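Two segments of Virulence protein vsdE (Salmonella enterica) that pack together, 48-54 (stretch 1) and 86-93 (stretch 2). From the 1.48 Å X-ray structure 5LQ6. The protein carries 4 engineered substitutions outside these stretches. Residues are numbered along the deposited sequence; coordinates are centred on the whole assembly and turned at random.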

# COMPACT_ATOMS: atom_id res chain seq x y z
N LEU A 48 18.76 5.27 -6.81
CA LEU A 48 17.33 5.56 -6.81
C LEU A 48 16.62 5.06 -8.07
O LEU A 48 17.20 5.01 -9.15
CB LEU A 48 17.05 7.07 -6.64
CG LEU A 48 17.78 7.84 -5.53
CD1 LEU A 48 17.21 9.24 -5.39
CD2 LEU A 48 17.74 7.10 -4.19
N TYR A 49 15.34 4.73 -7.93
CA TYR A 49 14.45 4.71 -9.07
C TYR A 49 14.24 6.13 -9.61
O TYR A 49 14.31 7.13 -8.87
CB TYR A 49 13.08 4.10 -8.66
CG TYR A 49 13.15 2.65 -8.39
CD1 TYR A 49 12.98 1.73 -9.42
CD2 TYR A 49 13.41 2.16 -7.12
CE1 TYR A 49 13.04 0.34 -9.17
CE2 TYR A 49 13.48 0.80 -6.88
CZ TYR A 49 13.30 -0.11 -7.89
OH TYR A 49 13.37 -1.48 -7.68
N PRO A 50 13.89 6.23 -10.91
CA PRO A 50 13.60 7.53 -11.50
C PRO A 50 12.43 8.27 -10.86
O PRO A 50 11.54 7.65 -10.26
CB PRO A 50 13.25 7.20 -12.96
CG PRO A 50 13.68 5.84 -13.17
CD PRO A 50 13.68 5.14 -11.86
N GLN A 51 12.41 9.58 -10.99
CA GLN A 51 11.30 10.40 -10.55
C GLN A 51 10.01 10.00 -11.23
O GLN A 51 8.98 9.92 -10.59
CB GLN A 51 11.55 11.90 -10.79
CG GLN A 51 12.56 12.51 -9.83
CD GLN A 51 12.18 12.29 -8.36
OE1 GLN A 51 11.00 12.36 -8.00
NE2 GLN A 51 13.17 11.98 -7.52
N ASN A 52 10.07 9.78 -12.54
CA ASN A 52 8.92 9.28 -13.29
C ASN A 52 9.00 7.76 -13.41
O ASN A 52 9.76 7.23 -14.20
CB ASN A 52 8.81 9.90 -14.68
CG ASN A 52 7.51 9.48 -15.37
OD1 ASN A 52 6.46 9.64 -14.81
ND2 ASN A 52 7.60 8.89 -16.53
N LEU A 53 8.24 7.06 -12.58
CA LEU A 53 8.30 5.62 -12.55
C LEU A 53 7.69 4.99 -13.78
O LEU A 53 6.75 5.51 -14.39
CB LEU A 53 7.57 5.08 -11.29
CG LEU A 53 8.23 5.38 -9.98
CD1 LEU A 53 7.32 5.07 -8.80
CD2 LEU A 53 9.55 4.67 -9.78
N SER A 54 8.23 3.87 -14.14
CA SER A 54 7.68 3.09 -15.19
C SER A 54 6.91 1.93 -14.58
O SER A 54 7.07 1.57 -13.39
CB SER A 54 8.79 2.54 -16.07
OG SER A 54 9.54 1.54 -15.40
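Stretch 2 86-93: NIHHRQDI

Packing of 86-93 against 48-54 in the virulence protein vsdE. Stretch 1 is an irregular, largely extended segment; stretch 2 brings in the last part of a helix that begins earlier in the chain, then leaves it as a loop. The turn-out is a Schellman motif: Arg90, with phi/psi of 50/43°, is the first residue to abandon helical geometry, and bonds from Arg90 N to Ile87 O (3.0 Å) and from Gln91 N to Asn86 O (3.1 Å) tie the exit back to the last turn. The nearest CA atoms pair Leu48 with Gln91 (CA to CA, 5.2 Å) and Tyr49 with Arg90 (CA to CA, 5.0 Å), so the register runs in opposite directions along the two segments, and 449 Å² is buried in all.

At the start of stretch 1, Leu48 lies over the exit from the helix. Its CA approaches Arg90 O at 3.4 Å in a CA-H...O contact, and its CD2 lies 3.6 Å from Gln91 OE1. The same carbonyl accepts the backbone hydrogen bond from Tyr49, N to Arg90 O at 2.9 Å. Tyr49 points its CA-to-CB bond toward stretch 2, and its ring reaches along the outgoing loop with Gln91 N near its edge, 4.1 Å from CD2. At the tip, Tyr49 OH donates a short hydrogen bond to Asp92 OD2 (2.5 Å). Tyr49 is thus held at both its backbone and its hydroxyl.

From Pro50 onward the partner is chiefly the Arg90 side chain, which carries the largest buried area of any residue here. The CA-to-CB bonds of Pro50 and Gln51 point away, and their carbonyls make the polar contacts: Pro50 O accepts from Arg90 NE at 3.1 Å, and Gln51 O from Arg90 NH2 at 2.7 Å, with a weak bond from Arg90 NE to Gln51 O at 3.3 Å. Both oxygens lie near the guanidinium plane, where its N-H bonds point. Arg90 NH1 turns back to its own helix, donating to Ile87 O at 2.8 Å, so the guanidinium links the helix end to the carbonyls of stretch 1.

Asn52 makes no contact with stretch 2. Leu53 returns toward it, buried, covering one face of the guanidinium with CG 3.6 Å from Arg90 NE, while its CD1 meets Ile87 CG2 at 4.1 Å in an apolar contact. Ser54 is beyond reach of stretch 2 and serves as the N-cap of the helix that follows.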

# COMPACT_ATOMS: atom_id res chain seq x y z
N ASN A 86 8.66 2.80 0.12
CA ASN A 86 9.72 2.65 -0.91
C ASN A 86 9.40 3.53 -2.13
O ASN A 86 10.26 4.20 -2.68
CB ASN A 86 9.87 1.19 -1.33
CG ASN A 86 10.47 0.32 -0.23
OD1 ASN A 86 10.91 0.86 0.80
ND2 ASN A 86 10.41 -0.96 -0.40
N ILE A 87 8.14 3.54 -2.57
CA ILE A 87 7.78 4.38 -3.67
C ILE A 87 8.03 5.85 -3.35
O ILE A 87 8.61 6.60 -4.16
CB ILE A 87 6.29 4.15 -4.09
CG1 ILE A 87 6.14 2.80 -4.71
CG2 ILE A 87 5.80 5.26 -5.03
CD1 ILE A 87 4.69 2.33 -4.75
N HIS A 88 7.64 6.28 -2.14
CA HIS A 88 7.80 7.66 -1.75
C HIS A 88 9.30 8.08 -1.84
O HIS A 88 9.59 9.18 -2.27
CB HIS A 88 7.28 7.87 -0.33
CG HIS A 88 7.39 9.29 0.12
ND1 HIS A 88 6.46 10.24 -0.22
CD2 HIS A 88 8.34 9.91 0.87
CE1 HIS A 88 6.82 11.40 0.31
NE2 HIS A 88 7.96 11.23 0.95
N HIS A 89 10.17 7.20 -1.38
CA HIS A 89 11.62 7.50 -1.32
C HIS A 89 12.33 7.12 -2.58
O HIS A 89 13.54 7.32 -2.69
CB HIS A 89 12.18 6.78 -0.08
CG HIS A 89 11.74 7.41 1.19
ND1 HIS A 89 12.20 8.64 1.62
CD2 HIS A 89 10.80 7.03 2.10
CE1 HIS A 89 11.59 8.97 2.75
NE2 HIS A 89 10.75 8.00 3.07
N ARG A 90 11.60 6.58 -3.56
CA ARG A 90 12.18 6.09 -4.80
C ARG A 90 13.34 5.17 -4.56
O ARG A 90 14.36 5.20 -5.27
CB ARG A 90 12.57 7.27 -5.73
CG ARG A 90 11.41 8.09 -6.24
CD ARG A 90 10.48 7.22 -7.11
NE ARG A 90 9.57 7.99 -7.92
CZ ARG A 90 8.34 8.35 -7.58
NH1 ARG A 90 7.84 8.04 -6.38
NH2 ARG A 90 7.58 9.04 -8.44
N GLN A 91 13.19 4.28 -3.59
CA GLN A 91 14.24 3.37 -3.24
C GLN A 91 13.72 2.12 -2.59
O GLN A 91 12.76 2.19 -1.82
CB GLN A 91 15.23 4.09 -2.30
CG GLN A 91 16.48 3.27 -2.00
CD GLN A 91 17.52 4.05 -1.16
OE1 GLN A 91 17.49 5.29 -1.08
NE2 GLN A 91 18.46 3.31 -0.54
N ASP A 92 14.37 0.99 -2.85
CA ASP A 92 14.02 -0.28 -2.25
C ASP A 92 14.62 -0.38 -0.86
O ASP A 92 15.75 -0.82 -0.71
CB ASP A 92 14.44 -1.50 -3.08
CG ASP A 92 13.61 -1.67 -4.34
OD1 ASP A 92 12.40 -1.34 -4.35
OD2 ASP A 92 14.15 -2.17 -5.36
N ILE A 93 13.90 0.07 0.15
CA ILE A 93 14.42 0.17 1.57
C ILE A 93 13.79 -0.83 2.47
O ILE A 93 14.47 -1.62 3.11
CB ILE A 93 14.26 1.58 2.12
CG1 ILE A 93 15.04 2.57 1.27
CG2 ILE A 93 14.65 1.64 3.61
CD1 ILE A 93 14.68 4.00 1.51